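Long-range contacts in DNA-entry nuclease inhibitor (Bacillus subtilis subsp. subtilis, PDB 4MQD), which inhibits the DNA-entry nuclease NucA and takes part in the competence of cells to be transformed: residues A[16-21]-A[55-60]; A[63-68]-A[127-132]; A[76-81]-A[112-117]; A[82-87]-A[106-111]. All blocks are in the same frame, centred on the assembly; numbering follows the deposited sequence.

Contact 1: residues A[16-21]-A[55-60]; sequences SYHQFT and QRNTKA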
# COMPACT_ATOMS: atom_id res chain seq x y z
N SER A 16 -13.24 14.62 15.53
CA SER A 16 -13.09 15.86 16.29
C SER A 16 -11.79 15.83 17.08
O SER A 16 -11.33 14.76 17.48
CB SER A 16 -14.27 16.07 17.23
OG SER A 16 -15.45 16.39 16.51
N TYR A 17 -11.21 17.00 17.28
CA TYR A 17 -9.98 17.15 18.06
C TYR A 17 -8.84 16.24 17.57
O TYR A 17 -8.06 15.72 18.37
CB TYR A 17 -10.27 16.92 19.54
CG TYR A 17 -11.38 17.82 20.06
CD1 TYR A 17 -11.13 19.15 20.37
CD2 TYR A 17 -12.67 17.33 20.23
CE1 TYR A 17 -12.14 19.97 20.84
CE2 TYR A 17 -13.69 18.15 20.70
CZ TYR A 17 -13.42 19.47 21.00
OH TYR A 17 -14.42 20.28 21.47
N HIS A 18 -8.77 16.06 16.25
CA HIS A 18 -7.67 15.35 15.59
C HIS A 18 -7.36 13.98 16.20
O HIS A 18 -6.19 13.61 16.35
CB HIS A 18 -6.41 16.22 15.60
CG HIS A 18 -6.61 17.56 14.96
ND1 HIS A 18 -7.05 18.66 15.66
CD2 HIS A 18 -6.43 17.97 13.68
CE1 HIS A 18 -7.13 19.69 14.84
NE2 HIS A 18 -6.76 19.30 13.64
N GLN A 19 -8.40 13.22 16.54
CA GLN A 19 -8.21 11.90 17.13
C GLN A 19 -9.43 10.99 17.00
O GLN A 19 -10.56 11.46 16.83
CB GLN A 19 -7.82 12.03 18.61
CG GLN A 19 -8.98 12.32 19.55
CD GLN A 19 -8.52 12.76 20.93
OE1 GLN A 19 -8.42 11.94 21.85
NE2 GLN A 19 -8.22 14.05 21.07
N PHE A 20 -9.17 9.69 17.08
CA PHE A 20 -10.20 8.69 17.31
C PHE A 20 -9.58 7.59 18.17
O PHE A 20 -8.36 7.44 18.19
CB PHE A 20 -10.75 8.12 16.00
CG PHE A 20 -9.72 7.46 15.13
CD1 PHE A 20 -9.43 6.10 15.28
CD2 PHE A 20 -9.04 8.18 14.17
CE1 PHE A 20 -8.48 5.49 14.49
CE2 PHE A 20 -8.08 7.57 13.37
CZ PHE A 20 -7.80 6.22 13.53
N THR A 21 -10.42 6.85 18.88
CA THR A 21 -9.93 5.94 19.92
C THR A 21 -10.50 4.54 19.78
O THR A 21 -11.71 4.36 19.61
CB THR A 21 -10.27 6.50 21.31
OG1 THR A 21 -9.69 7.80 21.45
CG2 THR A 21 -9.74 5.59 22.42
N GLN A 55 -5.23 13.53 10.92
CA GLN A 55 -4.66 14.72 10.29
C GLN A 55 -5.56 15.95 10.42
O GLN A 55 -5.06 17.06 10.60
CB GLN A 55 -4.38 14.46 8.82
CG GLN A 55 -3.24 13.49 8.58
CD GLN A 55 -2.82 13.43 7.13
OE1 GLN A 55 -3.64 13.63 6.23
NE2 GLN A 55 -1.54 13.17 6.88
N ARG A 56 -6.87 15.75 10.33
CA ARG A 56 -7.82 16.86 10.41
C ARG A 56 -9.19 16.40 10.88
O ARG A 56 -9.50 15.20 10.91
CB ARG A 56 -7.93 17.56 9.05
CG ARG A 56 -8.28 16.63 7.90
CD ARG A 56 -8.16 17.33 6.55
NE ARG A 56 -6.79 17.76 6.28
CZ ARG A 56 -5.80 16.97 5.88
NH1 ARG A 56 -5.99 15.66 5.70
NH2 ARG A 56 -4.59 17.48 5.67
N ASN A 57 -10.01 17.38 11.26
CA ASN A 57 -11.38 17.13 11.68
C ASN A 57 -12.30 17.15 10.47
O ASN A 57 -12.52 18.21 9.87
CB ASN A 57 -11.82 18.17 12.71
CG ASN A 57 -10.96 18.15 13.95
OD1 ASN A 57 -10.46 17.10 14.36
ND2 ASN A 57 -10.78 19.31 14.56
N THR A 58 -12.81 15.98 10.11
CA THR A 58 -13.59 15.82 8.89
C THR A 58 -14.36 14.50 8.95
O THR A 58 -14.15 13.70 9.86
CB THR A 58 -12.66 15.82 7.65
OG1 THR A 58 -13.45 15.76 6.45
CG2 THR A 58 -11.69 14.64 7.67
N LYS A 59 -15.25 14.29 7.99
CA LYS A 59 -15.92 13.01 7.84
C LYS A 59 -14.95 12.01 7.20
O LYS A 59 -14.72 12.05 5.99
CB LYS A 59 -17.20 13.13 7.01
CG LYS A 59 -18.42 13.51 7.83
CD LYS A 59 -19.60 13.96 6.97
CE LYS A 59 -19.46 15.42 6.55
NZ LYS A 59 -20.70 15.92 5.88
N ALA A 60 -14.38 11.15 8.03
CA ALA A 60 -13.39 10.18 7.59
C ALA A 60 -14.00 8.78 7.52
O ALA A 60 -15.08 8.55 8.04
CB ALA A 60 -12.20 10.18 8.54
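Gln55, Arg56 and Asn57 meet the turn Ser16–His18 where two surface loops of a two-sheet beta fold come together, each loop running on into a strand, 19-24 in one sheet and 59-66 in the other. The carbonyl O of Gln55 lies at the edge of the His18 ring, near its plane, 3.5 Å from CD2. The amide end of Gln55 turns from this contact to Glu76, which takes a hydrogen bond from NE2, while OE1 accepts one from Arg56 NH1. Arg56 offers its backbone here, its CA being 3.7 Å from His18 CD2; the guanidinium is drawn off to a salt bridge with Asp126. Asn57 and His18 carry the contact. Asn57 CG stands anti to the carbonyl carbon (chi1 -60°), and its amide crosses the His18 side chain at about a right angle, with amide and ring planes 46° apart. OD1 sits over the centre of one ring face, and ND2 is over a face too, 3.7 Å from CE1. That same OD1 is 3.0 Å from Tyr17 N, at an angle too poor for a bond, but accepts a nearly straight hydrogen bond from His18 N at 2.7 Å, in the carbonyl plane and on a lone pair.

Contact 2: residues A[63-68]-A[127-132]; sequences LFRLNS and TYIIDA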
# COMPACT_ATOMS: atom_id res chain seq x y z
N LEU A 63 -11.50 1.83 8.02
CA LEU A 63 -11.45 0.48 7.45
C LEU A 63 -10.79 -0.47 8.44
O LEU A 63 -9.57 -0.48 8.57
CB LEU A 63 -10.67 0.46 6.13
CG LEU A 63 -11.47 0.72 4.86
CD1 LEU A 63 -12.20 2.05 4.94
CD2 LEU A 63 -10.56 0.67 3.64
N PHE A 64 -11.60 -1.25 9.14
CA PHE A 64 -11.07 -2.21 10.11
C PHE A 64 -10.85 -3.56 9.45
O PHE A 64 -11.69 -4.02 8.66
CB PHE A 64 -12.00 -2.35 11.31
CG PHE A 64 -11.34 -2.98 12.50
CD1 PHE A 64 -10.52 -2.23 13.32
CD2 PHE A 64 -11.52 -4.33 12.78
CE1 PHE A 64 -9.90 -2.81 14.41
CE2 PHE A 64 -10.90 -4.91 13.87
CZ PHE A 64 -10.09 -4.15 14.68
N ARG A 65 -9.73 -4.19 9.76
CA ARG A 65 -9.37 -5.50 9.21
C ARG A 65 -8.78 -6.41 10.28
O ARG A 65 -8.16 -5.94 11.24
CB ARG A 65 -8.34 -5.34 8.09
CG ARG A 65 -8.83 -4.55 6.90
CD ARG A 65 -7.71 -4.36 5.89
NE ARG A 65 -8.12 -3.53 4.77
CZ ARG A 65 -7.33 -3.16 3.77
NH1 ARG A 65 -6.05 -3.53 3.74
NH2 ARG A 65 -7.82 -2.39 2.80
N LEU A 66 -8.97 -7.71 10.10
CA LEU A 66 -8.38 -8.73 10.96
C LEU A 66 -7.50 -9.65 10.12
O LEU A 66 -7.98 -10.32 9.20
CB LEU A 66 -9.48 -9.55 11.65
CG LEU A 66 -9.07 -10.73 12.54
CD1 LEU A 66 -8.13 -10.30 13.65
CD2 LEU A 66 -10.30 -11.41 13.11
N ASN A 67 -6.20 -9.67 10.44
CA ASN A 67 -5.21 -10.52 9.75
C ASN A 67 -5.20 -10.35 8.23
O ASN A 67 -5.14 -11.33 7.49
CB ASN A 67 -5.43 -11.99 10.12
CG ASN A 67 -5.24 -12.25 11.61
OD1 ASN A 67 -4.30 -11.76 12.22
ND2 ASN A 67 -6.14 -13.04 12.19
N SER A 68 -5.25 -9.10 7.79
CA SER A 68 -5.17 -8.80 6.36
C SER A 68 -3.72 -8.90 5.90
O SER A 68 -2.80 -8.50 6.61
CB SER A 68 -5.70 -7.39 6.07
OG SER A 68 -5.60 -7.09 4.69
N THR A 127 -8.93 8.50 5.08
CA THR A 127 -9.21 7.10 5.35
C THR A 127 -8.18 6.55 6.32
O THR A 127 -6.97 6.77 6.15
CB THR A 127 -9.21 6.28 4.05
OG1 THR A 127 -10.15 6.85 3.13
CG2 THR A 127 -9.57 4.82 4.32
N TYR A 128 -8.66 5.84 7.34
CA TYR A 128 -7.79 5.24 8.34
C TYR A 128 -7.97 3.73 8.33
O TYR A 128 -9.04 3.22 8.70
CB TYR A 128 -8.06 5.85 9.71
CG TYR A 128 -7.71 7.32 9.75
CD1 TYR A 128 -6.42 7.73 10.06
CD2 TYR A 128 -8.65 8.29 9.43
CE1 TYR A 128 -6.08 9.07 10.08
CE2 TYR A 128 -8.32 9.64 9.44
CZ TYR A 128 -7.03 10.02 9.76
OH TYR A 128 -6.70 11.35 9.78
N ILE A 129 -6.94 3.02 7.88
CA ILE A 129 -6.97 1.56 7.79
C ILE A 129 -6.39 0.99 9.07
O ILE A 129 -5.27 1.33 9.45
CB ILE A 129 -6.18 1.04 6.57
CG1 ILE A 129 -6.72 1.66 5.28
CG2 ILE A 129 -6.23 -0.48 6.51
CD1 ILE A 129 -5.91 1.33 4.04
N ILE A 130 -7.16 0.12 9.72
CA ILE A 130 -6.77 -0.46 11.01
C ILE A 130 -6.74 -1.98 10.90
O ILE A 130 -7.79 -2.62 10.77
CB ILE A 130 -7.74 -0.02 12.13
CG1 ILE A 130 -7.80 1.51 12.20
CG2 ILE A 130 -7.30 -0.59 13.47
CD1 ILE A 130 -8.92 2.05 13.07
N ASP A 131 -5.54 -2.56 10.94
CA ASP A 131 -5.36 -4.00 10.83
C ASP A 131 -4.93 -4.59 12.18
O ASP A 131 -3.86 -4.27 12.69
CB ASP A 131 -4.32 -4.33 9.75
CG ASP A 131 -4.17 -5.84 9.49
OD1 ASP A 131 -5.13 -6.61 9.73
OD2 ASP A 131 -3.08 -6.24 9.03
N ALA A 132 -5.79 -5.44 12.73
CA ALA A 132 -5.47 -6.20 13.93
C ALA A 132 -4.85 -7.53 13.51
O ALA A 132 -5.53 -8.37 12.93
CB ALA A 132 -6.72 -6.43 14.77
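Leu63–Leu66 and Ile129–Ala132 pair residue for residue as parallel strands, their short axes 17° apart. Five backbone hydrogen bonds join them: Leu63 N to Tyr128 O, Ile130 N to Leu63 O, Arg65 N to Ile130 O, Ala132 N to Arg65 O, and Asn67 N to Ala132 O. The bond from Ile130 N to Leu63 O is short, at 2.7 Å. Past the strand end, the carboxylate of Asp131 takes over: its CG is anti to the backbone N (chi1 -175°), and OD1 accepts Ser68 N at 3.2 Å on the syn side, tying down the turn after Leu66. Apolar contacts cover both faces. On the face of Phe64 and Ile130, CG2 of Ile130 approaches Phe64 CE1 to 3.5 Å, and Ala132 CB lies 4.1 Å from Phe64 CZ. Trp8 and Phe102 add their rings to Phe64 there. On the face of Leu63 and Ile129, the Leu63 methyl CD1 meets Thr127 CG2 at 3.9 Å. The extended Arg65 chain carries its guanidinium across Ile129, whose CG2 lies over one face, offset toward the rim, with 4.0 Å between CG2 and Arg65 CZ. This is the one parallel pairing in a mixed five-stranded sheet, joining strand 59-66 to strand 127-134 at the centre of the sheet.

Contact 3: residues A[76-81]-A[112-117]; sequences EKKVTV and TCWTVP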
# COMPACT_ATOMS: atom_id res chain seq x y z
N GLU A 76 0.51 8.25 4.61
CA GLU A 76 1.40 9.29 5.12
C GLU A 76 1.86 9.02 6.56
O GLU A 76 2.71 9.74 7.08
CB GLU A 76 0.73 10.65 5.03
CG GLU A 76 0.56 11.14 3.60
CD GLU A 76 0.31 12.63 3.50
OE1 GLU A 76 -0.21 13.23 4.47
OE2 GLU A 76 0.63 13.21 2.44
N LYS A 77 1.31 7.99 7.19
CA LYS A 77 1.69 7.61 8.55
C LYS A 77 1.34 6.15 8.79
O LYS A 77 0.26 5.69 8.42
CB LYS A 77 0.96 8.49 9.57
CG LYS A 77 1.38 8.30 11.02
CD LYS A 77 2.83 8.67 11.25
CE LYS A 77 3.11 9.03 12.70
NZ LYS A 77 4.50 9.50 12.89
N LYS A 78 2.27 5.42 9.41
CA LYS A 78 2.04 4.04 9.83
C LYS A 78 2.41 3.92 11.30
O LYS A 78 3.52 4.26 11.70
CB LYS A 78 2.89 3.08 9.00
CG LYS A 78 2.69 1.61 9.36
CD LYS A 78 3.55 0.70 8.50
CE LYS A 78 3.37 -0.75 8.90
NZ LYS A 78 4.17 -1.67 8.03
N VAL A 79 1.46 3.45 12.10
CA VAL A 79 1.67 3.26 13.53
C VAL A 79 1.27 1.84 13.90
O VAL A 79 0.15 1.43 13.61
CB VAL A 79 0.84 4.26 14.36
CG1 VAL A 79 1.28 4.25 15.81
CG2 VAL A 79 0.95 5.66 13.77
N THR A 80 2.18 1.10 14.53
CA THR A 80 1.92 -0.26 14.98
C THR A 80 2.07 -0.34 16.50
O THR A 80 3.13 -0.02 17.04
CB THR A 80 2.85 -1.28 14.30
OG1 THR A 80 2.67 -1.22 12.88
CG2 THR A 80 2.57 -2.69 14.80
N VAL A 81 1.01 -0.78 17.18
CA VAL A 81 0.95 -0.78 18.64
C VAL A 81 0.41 -2.11 19.16
O VAL A 81 -0.54 -2.65 18.60
CB VAL A 81 0.04 0.37 19.14
CG1 VAL A 81 -0.02 0.40 20.66
CG2 VAL A 81 0.51 1.70 18.59
N THR A 112 -2.16 -2.08 13.76
CA THR A 112 -1.52 -1.11 12.87
C THR A 112 -2.55 -0.15 12.29
O THR A 112 -3.63 -0.57 11.88
CB THR A 112 -0.77 -1.82 11.72
OG1 THR A 112 0.23 -2.68 12.26
CG2 THR A 112 -0.11 -0.80 10.79
N CYS A 113 -2.21 1.14 12.27
CA CYS A 113 -3.07 2.17 11.70
C CYS A 113 -2.34 2.93 10.60
O CYS A 113 -1.32 3.57 10.85
CB CYS A 113 -3.53 3.15 12.78
SG CYS A 113 -4.62 4.47 12.18
N TRP A 114 -2.87 2.85 9.38
CA TRP A 114 -2.34 3.62 8.25
C TRP A 114 -3.20 4.85 8.03
O TRP A 114 -4.43 4.74 7.94
CB TRP A 114 -2.34 2.79 6.97
CG TRP A 114 -1.35 1.67 6.91
CD1 TRP A 114 -0.07 1.73 6.43
CD2 TRP A 114 -1.56 0.32 7.32
NE1 TRP A 114 0.53 0.50 6.53
CE2 TRP A 114 -0.37 -0.39 7.07
CE3 TRP A 114 -2.65 -0.36 7.87
CZ2 TRP A 114 -0.23 -1.75 7.35
CZ3 TRP A 114 -2.51 -1.71 8.16
CH2 TRP A 114 -1.31 -2.39 7.90
N THR A 115 -2.57 6.01 7.93
CA THR A 115 -3.26 7.25 7.58
C THR A 115 -3.21 7.45 6.07
O THR A 115 -2.14 7.63 5.49
CB THR A 115 -2.62 8.47 8.27
OG1 THR A 115 -2.70 8.31 9.69
CG2 THR A 115 -3.33 9.76 7.87
N VAL A 116 -4.39 7.41 5.44
CA VAL A 116 -4.52 7.59 3.99
C VAL A 116 -5.37 8.83 3.71
O VAL A 116 -6.60 8.76 3.74
CB VAL A 116 -5.18 6.35 3.33
CG1 VAL A 116 -5.17 6.48 1.81
CG2 VAL A 116 -4.47 5.08 3.77
N PRO A 117 -4.72 9.98 3.45
CA PRO A 117 -5.47 11.21 3.19
C PRO A 117 -6.38 11.11 1.96
O PRO A 117 -6.12 10.29 1.07
CB PRO A 117 -4.38 12.27 2.96
CG PRO A 117 -3.13 11.68 3.49
CD PRO A 117 -3.26 10.19 3.38
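Trp114 has CG anti to its carbonyl carbon (chi1 -70°), and Lys78 has CG anti to its backbone N (chi1 -179°) with the rest of its chain extended; the two side chains lie side by side, pointing the same way. The lysine methylenes follow the indole obliquely: CD is 3.6 Å from Trp114 NE1, and CE comes 4.0 Å from CZ2. Thr112 CG2 lies over a face of the same indole, 3.4 Å above its plane and offset toward the rim, and it also meets Lys78 CE at 4.0 Å. An alanine in place of Trp114 would probably open a gap beside the Lys78 methylenes and Thr112 CG2 and leave the lysine chain freer to turn. Next along this face, the hydroxyls of Thr80 and Thr112 share a hydrogen bond of 2.9 Å between their OG1 atoms, in a non-hydrogen-bonded pair whose CA atoms are 4.1 Å apart. Val79 and Cys113 form a hydrogen-bonded antiparallel pair, with Cys113 N to Val79 O at 2.7 Å. At the other end Glu76 N bonds to Thr115 O, while Glu76 OE1, which also holds Gln55, packs 3.4 Å from Pro117 CG. Strand 77-85 is the outermost of its sheet within the chain, and strand 107-116 separates it from 127-134. Tyr75 meets the Trp114 ring edge-to-face, whereas Val79 and Cys113, on the opposite face, pack on Tyr43 and Phe52 of the second sheet.

Contact 4: residues A[82-87]-A[106-111]; sequences PFHVTE and KGDYQL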
# COMPACT_ATOMS: atom_id res chain seq x y z
N PRO A 82 1.01 -2.64 20.24
CA PRO A 82 0.42 -3.80 20.92
C PRO A 82 -0.95 -3.47 21.51
O PRO A 82 -1.14 -2.38 22.05
CB PRO A 82 1.42 -4.10 22.04
CG PRO A 82 2.72 -3.57 21.55
CD PRO A 82 2.37 -2.35 20.74
N PHE A 83 -1.89 -4.40 21.40
CA PHE A 83 -3.25 -4.17 21.87
C PHE A 83 -3.90 -5.47 22.34
O PHE A 83 -3.98 -6.44 21.60
CB PHE A 83 -4.09 -3.55 20.75
CG PHE A 83 -5.48 -3.17 21.17
CD1 PHE A 83 -5.68 -2.21 22.15
CD2 PHE A 83 -6.58 -3.76 20.57
CE1 PHE A 83 -6.96 -1.86 22.54
CE2 PHE A 83 -7.87 -3.41 20.95
CZ PHE A 83 -8.06 -2.45 21.94
N HIS A 84 -4.36 -5.46 23.59
CA HIS A 84 -5.00 -6.62 24.19
C HIS A 84 -6.51 -6.40 24.24
O HIS A 84 -6.97 -5.35 24.69
CB HIS A 84 -4.46 -6.87 25.60
CG HIS A 84 -5.12 -8.01 26.30
ND1 HIS A 84 -4.81 -9.32 26.04
CD2 HIS A 84 -6.07 -8.03 27.27
CE1 HIS A 84 -5.55 -10.11 26.81
NE2 HIS A 84 -6.32 -9.35 27.56
N VAL A 85 -7.26 -7.39 23.78
CA VAL A 85 -8.71 -7.35 23.83
C VAL A 85 -9.17 -8.17 25.04
O VAL A 85 -8.99 -9.38 25.08
CB VAL A 85 -9.33 -7.92 22.53
CG1 VAL A 85 -10.85 -7.92 22.60
CG2 VAL A 85 -8.85 -7.13 21.33
N THR A 86 -9.76 -7.49 26.02
CA THR A 86 -10.16 -8.12 27.27
C THR A 86 -11.39 -9.01 27.10
O THR A 86 -11.43 -10.12 27.63
CB THR A 86 -10.44 -7.07 28.37
OG1 THR A 86 -11.45 -6.17 27.91
CG2 THR A 86 -9.18 -6.30 28.71
N GLU A 87 -12.39 -8.50 26.38
CA GLU A 87 -13.62 -9.24 26.12
C GLU A 87 -13.96 -9.19 24.63
O GLU A 87 -13.60 -8.24 23.94
CB GLU A 87 -14.77 -8.65 26.95
CG GLU A 87 -15.87 -9.64 27.32
CD GLU A 87 -15.51 -10.51 28.52
OE1 GLU A 87 -14.34 -10.92 28.65
OE2 GLU A 87 -16.41 -10.79 29.34
N LYS A 106 -11.16 -12.15 21.95
CA LYS A 106 -10.22 -11.90 23.04
C LYS A 106 -8.82 -12.32 22.62
O LYS A 106 -8.65 -13.28 21.86
CB LYS A 106 -10.61 -12.69 24.30
CG LYS A 106 -11.98 -12.36 24.87
CD LYS A 106 -12.16 -12.90 26.28
CE LYS A 106 -12.16 -14.43 26.34
NZ LYS A 106 -13.31 -15.03 25.61
N GLY A 107 -7.81 -11.61 23.12
CA GLY A 107 -6.42 -11.96 22.86
C GLY A 107 -5.54 -10.76 22.56
O GLY A 107 -5.99 -9.61 22.59
N ASP A 108 -4.28 -11.05 22.26
CA ASP A 108 -3.29 -10.02 21.96
C ASP A 108 -3.18 -9.81 20.45
O ASP A 108 -3.35 -10.74 19.67
CB ASP A 108 -1.92 -10.42 22.52
CG ASP A 108 -1.95 -10.62 24.02
OD1 ASP A 108 -2.56 -9.79 24.73
OD2 ASP A 108 -1.35 -11.60 24.50
N TYR A 109 -2.91 -8.56 20.06
CA TYR A 109 -2.79 -8.20 18.65
C TYR A 109 -1.68 -7.19 18.45
O TYR A 109 -1.27 -6.50 19.38
CB TYR A 109 -4.10 -7.59 18.14
CG TYR A 109 -5.31 -8.49 18.22
CD1 TYR A 109 -6.05 -8.60 19.39
CD2 TYR A 109 -5.72 -9.23 17.11
CE1 TYR A 109 -7.16 -9.42 19.46
CE2 TYR A 109 -6.84 -10.05 17.18
CZ TYR A 109 -7.55 -10.14 18.35
OH TYR A 109 -8.66 -10.95 18.42
N GLN A 110 -1.18 -7.12 17.21
CA GLN A 110 -0.38 -5.99 16.76
C GLN A 110 -1.29 -5.11 15.91
O GLN A 110 -1.57 -5.42 14.75
CB GLN A 110 0.84 -6.44 15.95
CG GLN A 110 1.97 -7.00 16.80
CD GLN A 110 2.60 -5.96 17.71
OE1 GLN A 110 2.48 -4.76 17.50
NE2 GLN A 110 3.29 -6.44 18.75
N LEU A 111 -1.77 -4.03 16.52
CA LEU A 111 -2.72 -3.13 15.87
C LEU A 111 -1.96 -2.07 15.07
O LEU A 111 -1.21 -1.28 15.64
CB LEU A 111 -3.60 -2.46 16.92
CG LEU A 111 -4.85 -1.73 16.40
CD1 LEU A 111 -5.87 -2.73 15.87
CD2 LEU A 111 -5.46 -0.88 17.51
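Tyr109 reaches across to Phe83 and Val85 on the inner face of an antiparallel pair formed by strands 77-85 and 107-116. Its CB lies 3.6 Å from Phe83 O; CG stands anti to the carbonyl carbon (chi1 -61°). CD1 is 3.7 Å from both Phe83 O, at the ring edge and in plane, and the Val85 methyl CG2. CE1 presses on that methyl at 3.4 Å, and at the tip OH hydrogen-bonds to Pro105 O. CD2 packs on Ala132 of strand 127-134, and the side chain also touches Ser134. An alanine in place of Tyr109 would probably open a gap beside Val85 CG2 and leave Pro105 O without this hydroxyl partner. Phe83 shares this face, its CB 4.0 Å from Leu111 CB, and also packs on Ile50 and Val22 of the second sheet. Backbone hydrogen bonds run both ways between Phe83 and Tyr109 and between Val85 and Gly107. The positive phi of Gly107 (138°) would jam a CB against the preceding carbonyl O, so glycine suits this position. On the opposite face the His84 ring donates from ND1 to Asp108 OD1 at 2.6 Å, the oxygen lying near the ring plane but met from above the carboxylate plane. The ring and carboxylate planes are 48° apart. At the strand ends Lys106 CD approaches Thr86 O to 3.2 Å. The short bond from His84 to an exposed carboxylate implies a proton on ND1, and the nearby negative charge would probably raise the imidazole's tendency to hold a second one.

Contacts 2, 3 and 4 belong to one mixed sheet, and contact 1 joins the loops leading into its strand 59-66 and strand 19-24 of the second. Contacts 3 and 4 divide the same antiparallel pair between them, with centres about 18 Å apart, and are joined by Val81 N to Leu111 O at 2.7 Å. Both are nested in the chain loop that contact 2 closes. Contacts 2 and 3, centres about 10 Å apart, are stitched by Trp114 N to Ile129 O at 2.8 Å. From contact 1, Gln55 N meets Tyr128 OH of contact 2 at 2.9 Å, while Phe20 packs between the sheets. Contacts 1 and 4 do not touch, their nearest atoms about 8 Å apart.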